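Local structure of ribosomal RNA small subunit methyltransferase E (Legionella pneumophila, 5O95) at residues G40-L45 / E52-I57; G48-F53 / E74-S79; K82-Q87 / V107-P112. The protein probably methylates the N3 position of a specific uridine in 16S rRNA, using S-adenosyl-L-methionine as methyl donor. All blocks are in the same frame, centred on the assembly; numbering follows the deposited sequence. Where two conformers were deposited one is given.

Along the chain the three contacts run from the PUA-type domain into the SPOUT-type methyltransferase domain. Contact 1 pairs strands 42-46 and 51-61 in the mixed sheet of the first domain. Contact 2 takes up the start of strand 51-61, shares Glu-52 and Phe-53 with contact 1, and joins the strand's start to the loop between strands 64-74 and 82-88; the two centres lie about 15 Å apart. Contact 3 follows directly in sequence, where 82-87 and 107-112 are neighbours in the parallel sheet, with its centre about 19 Å from that of contact 2 and about 31 Å from that of contact 1. Contact 2 thus lies where the chain passes from one domain to the other.

Contact 1: residues G40-L45 / E52-I57; sequences GEQLTL and EFTASI
Leu-43 and Ala-55 sit opposite each other in the two arms of an antiparallel beta hairpin in the PUA-type domain, tied by six backbone hydrogen bonds in all. They form one hydrogen-bonded pair, with Leu-43 N to Ala-55 O at 2.9 Å and Ala-55 N to Leu-43 O at 2.8 Å; Leu-45 and Phe-53 form the next. Beyond the regular pairing, Gly-40 N still reaches Ile-57 O at 2.7 Å, and Ile-57 N donates to Glu-41 O.

Apolar contacts line the face that carries Leu-43, Leu-45, Phe-53 and Ala-55. CD1 of Leu-43 meets CG1 of Ile-57 at 4.1 Å as the two side chains cross obliquely. Leu-45 lays its CB against CB of Phe-53 at 4.0 Å, while its CD1 reaches over to the methyl of Ala-55. The Phe-53 ring turns its edge to Leu-45 O.

A water links the two threonines on the other face, 2.8 Å from OG1 of Thr-44 and equally far from OG1 of Thr-54. With OG1 beside the backbone N (chi1 -61°), Thr-44 has CG2 anti to that N, and this methyl lies 3.9 Å from CB of Glu-52.

Strand 8-10 flanks the hairpin beside Thr-44, and strand 64-74 continues the sheet beyond Thr-54, with its Val-67 and Ile-69 packing on Leu-45.

Contact 2: residues G48-F53 / E74-S79; sequences GDNKEF and EVNRES
The turn of the 42-46/51-61 hairpin meets the linker that leaves strand 64-74 for the methyltransferase domain, and Lys-51 faces Glu-74 here as an antiparallel non-hydrogen-bonded pair. Next to that pair, Val-75 N donates to Asn-50 O at 2.9 Å. In one of two conformers of Lys-51, its side chain and that of Glu-74 run side by side in the same direction, with the lysine amine in a salt bridge to Glu-14.

Further along, the amides of Asn-50 and Asn-76 stack, their planes 23° apart. ND2 of Asn-50 is bonded to Gln-149, and OD1 of Asn-76 accepts from Glu-78 N at 2.8 Å, closing an Asx turn. A water ties the two segments together as well: it donates to OD1 of Asn-50 and to OE2 of Glu-78, and accepts from Arg-77 N. The Glu-78 carboxylate also forms a salt bridge with Arg-147.

Glu-52 also reaches this linker. Its carboxylate passes over the Val-75 side chain, whose CG2 is 3.8 Å from Glu-52 CD, and Val-75 CG1 in turn lies over one face of the Arg-77 guanidinium, toward the rim. The Arg-77 side chain also packs on Asn-148, while Arg-77 O bonds to Arg-223 of the second subunit, an S-adenosyl-L-methionine-binding residue.

Carboxylate and guanidinium are nearly coplanar, and two routes join them: NH1 of Arg-77 makes a salt bridge with OE2 of Glu-52 at 2.9 Å, and a water takes a hydrogen bond from NH2 of Arg-77 and gives one to OE1 of Glu-52, 2.7 Å away.

Contact 3: residues K82-Q87 / V107-P112; sequences KIHLAQ and VACITP
Val-107 meets the first strand with its CG2, which is anti to the backbone N and lies against Ile-83 O and 3.9 Å from CB of Leu-85. At Ala-108 the backbone N donates to Ile-83 O at 2.9 Å, and the methyl sits against CB of Lys-82. The same carbonyl oxygen takes a second, longer bond from Cys-109 N at 3.2 Å, so one acceptor holds two successive amides.

Cys-109 then pairs with His-84. Its CB lies over one face of the imidazole as a CH-pi contact, and in one of two conformers SG, anti to the backbone N (chi1 -163°), stands over that face too, 3.7 Å from the ring centroid. Cys-109 O accepts from Leu-85 N. Here the two strands run in register and parallel, 13° apart: they are the beta strands of a right-handed beta-alpha-beta unit whose crossover is helix 94-104, in the six-stranded sheet of the SPOUT-type domain.

Ile-110 faces that helix along with Leu-85. Thr-111 grips the first strand by backbone and side chain: its N donates to Leu-85 O at 2.8 Å, its O accepts from Gln-87 N, and its OG1 shares a hydrogen bond of 2.7 Å with NE2 of His-84 at the ring edge. ND1 of that histidine is bonded to Glu-168, so both ring nitrogens are engaged and the imidazole is fixed in its rotation. Pro-112 comes last, its CA close to O of Gln-87, whose side chain lies about 4 Å from that of Thr-227, an S-adenosyl-L-methionine-binding residue.

Contact 1: residues G40-L45 / E52-I57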
loop_
_atom_site.group_PDB
_atom_site.type_symbol
_atom_site.label_atom_id
_atom_site.label_comp_id
_atom_site.label_asym_id
_atom_site.label_seq_id
_atom_site.Cartn_x
_atom_site.Cartn_y
_atom_site.Cartn_z
ATOM N N GLY B 40 -10.689 -20.855 -28.045
ATOM C CA GLY B 40 -11.750 -19.897 -28.262
ATOM C C GLY B 40 -11.745 -18.703 -27.326
ATOM O O GLY B 40 -12.341 -17.671 -27.655
ATOM N N GLU B 41 -11.091 -18.809 -26.171
ATOM C CA GLU B 41 -11.083 -17.710 -25.221
ATOM C C GLU B 41 -10.179 -16.570 -25.695
ATOM O O GLU B 41 -9.204 -16.774 -26.424
ATOM C CB GLU B 41 -10.644 -18.201 -23.839
ATOM C CG GLU B 41 -11.572 -19.269 -23.253
ATOM C CD GLU B 41 -11.188 -19.663 -21.832
ATOM O OE1 GLU B 41 -10.936 -18.760 -21.008
ATOM O OE2 GLU B 41 -11.128 -20.878 -21.551
ATOM N N GLN B 42 -10.524 -15.358 -25.266
ATOM C CA GLN B 42 -9.828 -14.148 -25.674
ATOM C C GLN B 42 -8.683 -13.820 -24.725
ATOM O O GLN B 42 -8.742 -14.096 -23.521
ATOM C CB GLN B 42 -10.796 -12.969 -25.698
ATOM C CG GLN B 42 -11.977 -13.180 -26.621
ATOM C CD GLN B 42 -11.550 -13.200 -28.070
ATOM O OE1 GLN B 42 -10.737 -12.379 -28.494
ATOM N NE2 GLN B 42 -12.079 -14.150 -28.833
ATOM N N LEU B 43 -7.652 -13.182 -25.281
ATOM C CA LEU B 43 -6.508 -12.685 -24.534
ATOM C C LEU B 43 -6.088 -11.358 -25.136
ATOM O O LEU B 43 -6.242 -11.129 -26.336
ATOM C CB LEU B 43 -5.268 -13.602 -24.681
ATOM C CG LEU B 43 -5.251 -14.996 -24.072
ATOM C CD1 LEU B 43 -4.006 -15.758 -24.506
ATOM C CD2 LEU B 43 -5.286 -14.871 -22.565
ATOM N N THR B 44 -5.533 -10.498 -24.304
ATOM C CA THR B 44 -4.887 -9.275 -24.755
ATOM C C THR B 44 -3.411 -9.450 -24.471
ATOM O O THR B 44 -3.005 -9.483 -23.308
ATOM C CB THR B 44 -5.427 -8.053 -24.018
ATOM O OG1 THR B 44 -6.836 -7.905 -24.256
ATOM C CG2 THR B 44 -4.696 -6.785 -24.490
ATOM N N LEU B 45 -2.606 -9.629 -25.514
ATOM C CA LEU B 45 -1.168 -9.638 -25.311
ATOM C C LEU B 45 -0.667 -8.205 -25.354
ATOM O O LEU B 45 -1.265 -7.346 -25.989
ATOM C CB LEU B 45 -0.471 -10.430 -26.417
ATOM C CG LEU B 45 -1.148 -11.760 -26.704
ATOM C CD1 LEU B 45 -0.467 -12.444 -27.907
ATOM C CD2 LEU B 45 -1.155 -12.670 -25.476
ATOM N N GLU B 52 -1.085 -3.314 -27.707
ATOM C CA GLU B 52 -1.956 -4.388 -27.244
ATOM C C GLU B 52 -2.411 -5.193 -28.453
ATOM O O GLU B 52 -2.820 -4.616 -29.467
ATOM C CB GLU B 52 -3.178 -3.830 -26.512
ATOM C CG GLU B 52 -2.858 -3.379 -25.082
ATOM C CD GLU B 52 -4.078 -2.876 -24.348
ATOM O OE1 GLU B 52 -5.220 -3.015 -24.835
ATOM O OE2 GLU B 52 -3.901 -2.352 -23.231
ATOM N N PHE B 53 -2.334 -6.521 -28.343
ATOM C CA PHE B 53 -2.680 -7.436 -29.429
ATOM C C PHE B 53 -3.910 -8.217 -28.992
ATOM O O PHE B 53 -3.857 -8.989 -28.033
ATOM C CB PHE B 53 -1.499 -8.356 -29.717
ATOM C CG PHE B 53 -0.247 -7.613 -30.090
ATOM C CD1 PHE B 53 0.613 -7.139 -29.093
ATOM C CD2 PHE B 53 0.072 -7.388 -31.431
ATOM C CE1 PHE B 53 1.749 -6.422 -29.425
ATOM C CE2 PHE B 53 1.201 -6.667 -31.777
ATOM C CZ PHE B 53 2.057 -6.199 -30.764
ATOM N N THR B 54 -5.027 -7.997 -29.670
ATOM C CA THR B 54 -6.230 -8.750 -29.353
ATOM C C THR B 54 -6.098 -10.116 -29.986
ATOM O O THR B 54 -5.842 -10.221 -31.193
ATOM C CB THR B 54 -7.465 -8.022 -29.876
ATOM O OG1 THR B 54 -7.548 -6.737 -29.262
ATOM C CG2 THR B 54 -8.735 -8.808 -29.539
ATOM N N ALA B 55 -6.242 -11.164 -29.182
ATOM C CA ALA B 55 -5.930 -12.505 -29.641
ATOM C C ALA B 55 -6.970 -13.471 -29.105
ATOM O O ALA B 55 -7.708 -13.175 -28.165
ATOM C CB ALA B 55 -4.523 -12.959 -29.212
ATOM N N SER B 56 -7.026 -14.634 -29.726
ATOM C CA SER B 56 -7.858 -15.711 -29.231
ATOM C C SER B 56 -7.062 -17.000 -29.275
ATOM O O SER B 56 -6.141 -17.169 -30.087
ATOM C CB SER B 56 -9.147 -15.850 -30.021
ATOM O OG SER B 56 -8.845 -16.148 -31.362
ATOM N N ILE B 57 -7.424 -17.912 -28.386
ATOM C CA ILE B 57 -6.703 -19.171 -28.280
ATOM C C ILE B 57 -7.181 -20.088 -29.392
ATOM O O ILE B 57 -8.363 -20.443 -29.453
ATOM C CB ILE B 57 -6.898 -19.804 -26.900
ATOM C CG1 ILE B 57 -6.301 -18.867 -25.842
ATOM C CG2 ILE B 57 -6.239 -21.170 -26.873
ATOM C CD1 ILE B 57 -6.256 -19.455 -24.439
HETATM O O HOH W 1 -7.723 -6.430 -26.466
#

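Contact 2: residues G48-F53 / E74-S79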
loop_
_atom_site.group_PDB
_atom_site.type_symbol
_atom_site.label_atom_id
_atom_site.label_comp_id
_atom_site.label_asym_id
_atom_site.label_seq_id
_atom_site.Cartn_x
_atom_site.Cartn_y
_atom_site.Cartn_z
ATOM N N GLY B 48 5.376 -4.743 -24.064
ATOM C CA GLY B 48 6.292 -3.849 -23.395
ATOM C C GLY B 48 6.601 -2.577 -24.141
ATOM O O GLY B 48 7.383 -1.766 -23.650
ATOM N N ASP B 49 6.017 -2.372 -25.322
ATOM C CA ASP B 49 6.226 -1.164 -26.094
ATOM C C ASP B 49 4.885 -0.499 -26.404
ATOM O O ASP B 49 4.707 0.125 -27.451
ATOM C CB ASP B 49 7.009 -1.472 -27.372
ATOM C CG ASP B 49 7.582 -0.229 -28.034
ATOM O OD1 ASP B 49 7.907 0.757 -27.331
ATOM O OD2 ASP B 49 7.703 -0.249 -29.275
ATOM N N ASN B 50 3.932 -0.622 -25.465
ATOM C CA ASN B 50 2.661 0.106 -25.534
ATOM C C ASN B 50 1.812 -0.287 -26.744
ATOM O O ASN B 50 1.065 0.540 -27.294
ATOM C CB ASN B 50 2.892 1.608 -25.406
ATOM C CG ASN B 50 3.529 1.943 -24.077
ATOM O OD1 ASN B 50 2.974 1.609 -23.040
ATOM N ND2 ASN B 50 4.720 2.551 -24.102
ATOM N N LYS B 51 1.910 -1.548 -27.156
ATOM C CA LYS B 51 0.982 -2.127 -28.117
ATOM C C LYS B 51 0.219 -3.260 -27.449
ATOM O O LYS B 51 0.808 -4.072 -26.725
ATOM C CB LYS B 51 1.708 -2.655 -29.353
ATOM C CG LYS B 51 2.308 -1.548 -30.194
ATOM C CD LYS B 51 3.062 -2.114 -31.396
ATOM C CE LYS B 51 3.811 -1.018 -32.128
ATOM N NZ LYS B 51 4.611 -1.582 -33.248
ATOM N N GLU B 52 -1.085 -3.314 -27.707
ATOM C CA GLU B 52 -1.956 -4.388 -27.244
ATOM C C GLU B 52 -2.411 -5.193 -28.453
ATOM O O GLU B 52 -2.820 -4.616 -29.467
ATOM C CB GLU B 52 -3.178 -3.830 -26.512
ATOM C CG GLU B 52 -2.858 -3.379 -25.082
ATOM C CD GLU B 52 -4.078 -2.876 -24.348
ATOM O OE1 GLU B 52 -5.220 -3.015 -24.835
ATOM O OE2 GLU B 52 -3.901 -2.352 -23.231
ATOM N N PHE B 53 -2.334 -6.521 -28.343
ATOM C CA PHE B 53 -2.680 -7.436 -29.429
ATOM C C PHE B 53 -3.910 -8.217 -28.992
ATOM O O PHE B 53 -3.857 -8.989 -28.033
ATOM C CB PHE B 53 -1.499 -8.356 -29.717
ATOM C CG PHE B 53 -0.247 -7.613 -30.090
ATOM C CD1 PHE B 53 0.613 -7.139 -29.093
ATOM C CD2 PHE B 53 0.072 -7.388 -31.431
ATOM C CE1 PHE B 53 1.749 -6.422 -29.425
ATOM C CE2 PHE B 53 1.201 -6.667 -31.777
ATOM C CZ PHE B 53 2.057 -6.199 -30.764
ATOM N N GLU B 74 -2.380 0.712 -30.310
ATOM C CA GLU B 74 -1.422 1.415 -29.466
ATOM C C GLU B 74 -2.140 1.941 -28.231
ATOM O O GLU B 74 -3.129 2.681 -28.346
ATOM C CB GLU B 74 -0.753 2.545 -30.241
ATOM C CG GLU B 74 -0.092 2.015 -31.510
ATOM C CD GLU B 74 1.026 2.894 -32.030
ATOM O OE1 GLU B 74 1.237 3.988 -31.470
ATOM O OE2 GLU B 74 1.698 2.483 -33.003
ATOM N N VAL B 75 -1.656 1.542 -27.048
ATOM C CA VAL B 75 -2.292 1.905 -25.782
ATOM C C VAL B 75 -1.197 2.177 -24.749
ATOM O O VAL B 75 -0.377 1.297 -24.451
ATOM C CB VAL B 75 -3.244 0.815 -25.250
ATOM C CG1 VAL B 75 -3.920 1.280 -23.943
ATOM C CG2 VAL B 75 -4.281 0.407 -26.270
ATOM N N ASN B 76 -1.182 3.388 -24.203
ATOM C CA ASN B 76 -0.129 3.788 -23.275
ATOM C C ASN B 76 -0.787 4.195 -21.964
ATOM O O ASN B 76 -1.609 5.113 -21.943
ATOM C CB ASN B 76 0.650 4.962 -23.875
ATOM C CG ASN B 76 1.880 5.331 -23.064
ATOM O OD1 ASN B 76 1.797 5.570 -21.855
ATOM N ND2 ASN B 76 3.039 5.347 -23.720
ATOM N N ARG B 77 -0.400 3.526 -20.875
ATOM C CA ARG B 77 -0.900 3.869 -19.544
ATOM C C ARG B 77 0.229 4.294 -18.626
ATOM O O ARG B 77 0.131 4.135 -17.400
ATOM C CB ARG B 77 -1.693 2.718 -18.930
ATOM C CG ARG B 77 -2.955 2.407 -19.692
ATOM C CD ARG B 77 -3.805 1.331 -19.002
ATOM N NE ARG B 77 -5.033 1.159 -19.779
ATOM C CZ ARG B 77 -5.187 0.202 -20.698
ATOM N NH1 ARG B 77 -4.228 -0.697 -20.911
ATOM N NH2 ARG B 77 -6.327 0.152 -21.395
ATOM N N GLU B 78 1.281 4.882 -19.197
ATOM C CA GLU B 78 2.422 5.361 -18.431
ATOM C C GLU B 78 2.180 6.778 -17.913
ATOM O O GLU B 78 1.503 7.598 -18.544
ATOM C CB GLU B 78 3.684 5.353 -19.297
ATOM C CG GLU B 78 4.057 3.953 -19.799
ATOM C CD GLU B 78 4.250 2.958 -18.662
ATOM O OE1 GLU B 78 5.179 3.178 -17.844
ATOM O OE2 GLU B 78 3.485 1.963 -18.578
ATOM N N SER B 79 2.762 7.067 -16.719
ATOM C CA SER B 79 2.652 8.402 -16.171
ATOM C C SER B 79 3.677 9.315 -16.837
ATOM O O SER B 79 4.797 8.879 -17.135
ATOM C CB SER B 79 2.942 8.373 -14.673
ATOM O OG SER B 79 3.024 9.699 -14.184
HETATM O O HOH W 2 1.759 1.602 -20.723
HETATM O O HOH W 3 -7.117 -1.545 -23.632
#

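Contact 3: residues K82-Q87 / V107-P112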
loop_
_atom_site.group_PDB
_atom_site.type_symbol
_atom_site.label_atom_id
_atom_site.label_comp_id
_atom_site.label_asym_id
_atom_site.label_seq_id
_atom_site.Cartn_x
_atom_site.Cartn_y
_atom_site.Cartn_z
ATOM N N LYS B 82 8.226 10.464 -14.466
ATOM C CA LYS B 82 9.016 9.235 -14.397
ATOM C C LYS B 82 9.717 9.175 -13.051
ATOM O O LYS B 82 10.658 9.933 -12.800
ATOM C CB LYS B 82 10.054 9.209 -15.517
ATOM C CG LYS B 82 9.513 9.538 -16.872
ATOM C CD LYS B 82 8.377 8.640 -17.240
ATOM C CE LYS B 82 7.881 9.005 -18.642
ATOM N NZ LYS B 82 6.571 8.396 -19.006
ATOM N N ILE B 83 9.243 8.305 -12.172
ATOM C CA ILE B 83 9.808 8.168 -10.833
ATOM C C ILE B 83 10.793 7.013 -10.863
ATOM O O ILE B 83 10.462 5.921 -11.336
ATOM C CB ILE B 83 8.711 7.896 -9.798
ATOM C CG1 ILE B 83 7.627 8.985 -9.876
ATOM C CG2 ILE B 83 9.326 7.800 -8.406
ATOM C CD1 ILE B 83 6.450 8.721 -8.946
ATOM N N HIS B 84 12.000 7.257 -10.369
ATOM C CA HIS B 84 13.001 6.219 -10.150
ATOM C C HIS B 84 13.073 5.996 -8.641
ATOM O O HIS B 84 13.586 6.851 -7.909
ATOM C CB HIS B 84 14.354 6.664 -10.687
ATOM C CG HIS B 84 15.419 5.619 -10.568
ATOM N ND1 HIS B 84 16.690 5.801 -11.062
ATOM C CD2 HIS B 84 15.401 4.379 -10.021
ATOM C CE1 HIS B 84 17.413 4.719 -10.826
ATOM N NE2 HIS B 84 16.655 3.841 -10.193
ATOM N N LEU B 85 12.551 4.851 -8.195
ATOM C CA LEU B 85 12.511 4.471 -6.792
ATOM C C LEU B 85 13.753 3.663 -6.464
ATOM O O LEU B 85 14.043 2.676 -7.142
ATOM C CB LEU B 85 11.296 3.575 -6.545
ATOM C CG LEU B 85 11.291 2.966 -5.138
ATOM C CD1 LEU B 85 11.240 4.034 -4.018
ATOM C CD2 LEU B 85 10.130 1.966 -5.015
ATOM N N ALA B 86 14.466 4.074 -5.412
ATOM C CA ALA B 86 15.602 3.318 -4.889
ATOM C C ALA B 86 15.142 2.816 -3.530
ATOM O O ALA B 86 14.962 3.614 -2.606
ATOM C CB ALA B 86 16.844 4.204 -4.769
ATOM N N GLN B 87 14.862 1.516 -3.433
ATOM C CA GLN B 87 14.217 0.933 -2.259
ATOM C C GLN B 87 15.248 0.092 -1.533
ATOM O O GLN B 87 15.779 -0.864 -2.109
ATOM C CB GLN B 87 13.041 0.045 -2.682
ATOM C CG GLN B 87 12.283 -0.594 -1.518
ATOM C CD GLN B 87 11.448 0.412 -0.728
ATOM O OE1 GLN B 87 11.125 1.478 -1.228
ATOM N NE2 GLN B 87 11.106 0.074 0.520
ATOM N N VAL B 107 5.576 3.391 -11.406
ATOM C CA VAL B 107 6.994 3.703 -11.265
ATOM C C VAL B 107 7.684 3.427 -12.599
ATOM O O VAL B 107 7.332 2.487 -13.312
ATOM C CB VAL B 107 7.580 2.867 -10.114
ATOM C CG1 VAL B 107 7.825 1.411 -10.569
ATOM C CG2 VAL B 107 8.860 3.491 -9.556
ATOM N N ALA B 108 8.656 4.273 -12.942
ATOM C CA ALA B 108 9.373 4.131 -14.202
ATOM C C ALA B 108 10.592 3.230 -14.071
ATOM O O ALA B 108 10.928 2.509 -15.019
ATOM C CB ALA B 108 9.815 5.514 -14.692
ATOM N N CYS B 109 11.243 3.238 -12.910
ATOM C CA CYS B 109 12.514 2.553 -12.705
ATOM C C CYS B 109 12.618 2.198 -11.232
ATOM O O CYS B 109 12.210 2.988 -10.382
ATOM C CB CYS B 109 13.682 3.486 -13.016
ATOM S SG CYS B 109 15.256 2.631 -13.257
ATOM N N ILE B 110 13.183 1.028 -10.939
ATOM C CA ILE B 110 13.355 0.560 -9.565
ATOM C C ILE B 110 14.787 0.077 -9.403
ATOM O O ILE B 110 15.232 -0.774 -10.177
ATOM C CB ILE B 110 12.403 -0.605 -9.224
ATOM C CG1 ILE B 110 10.957 -0.247 -9.528
ATOM C CG2 ILE B 110 12.550 -0.968 -7.733
ATOM C CD1 ILE B 110 10.064 -1.459 -9.675
ATOM N N THR B 111 15.481 0.569 -8.375
ATOM C CA THR B 111 16.811 0.067 -8.010
ATOM C C THR B 111 16.774 -0.510 -6.602
ATOM O O THR B 111 16.456 0.223 -5.652
ATOM C CB THR B 111 17.866 1.184 -8.074
ATOM O OG1 THR B 111 18.000 1.648 -9.422
ATOM C CG2 THR B 111 19.227 0.670 -7.567
ATOM N N PRO B 112 17.060 -1.794 -6.406
ATOM C CA PRO B 112 17.270 -2.293 -5.040
ATOM C C PRO B 112 18.516 -1.632 -4.476
ATOM O O PRO B 112 19.546 -1.554 -5.138
ATOM C CB PRO B 112 17.465 -3.804 -5.240
ATOM C CG PRO B 112 16.876 -4.095 -6.623
ATOM C CD PRO B 112 17.162 -2.859 -7.413
#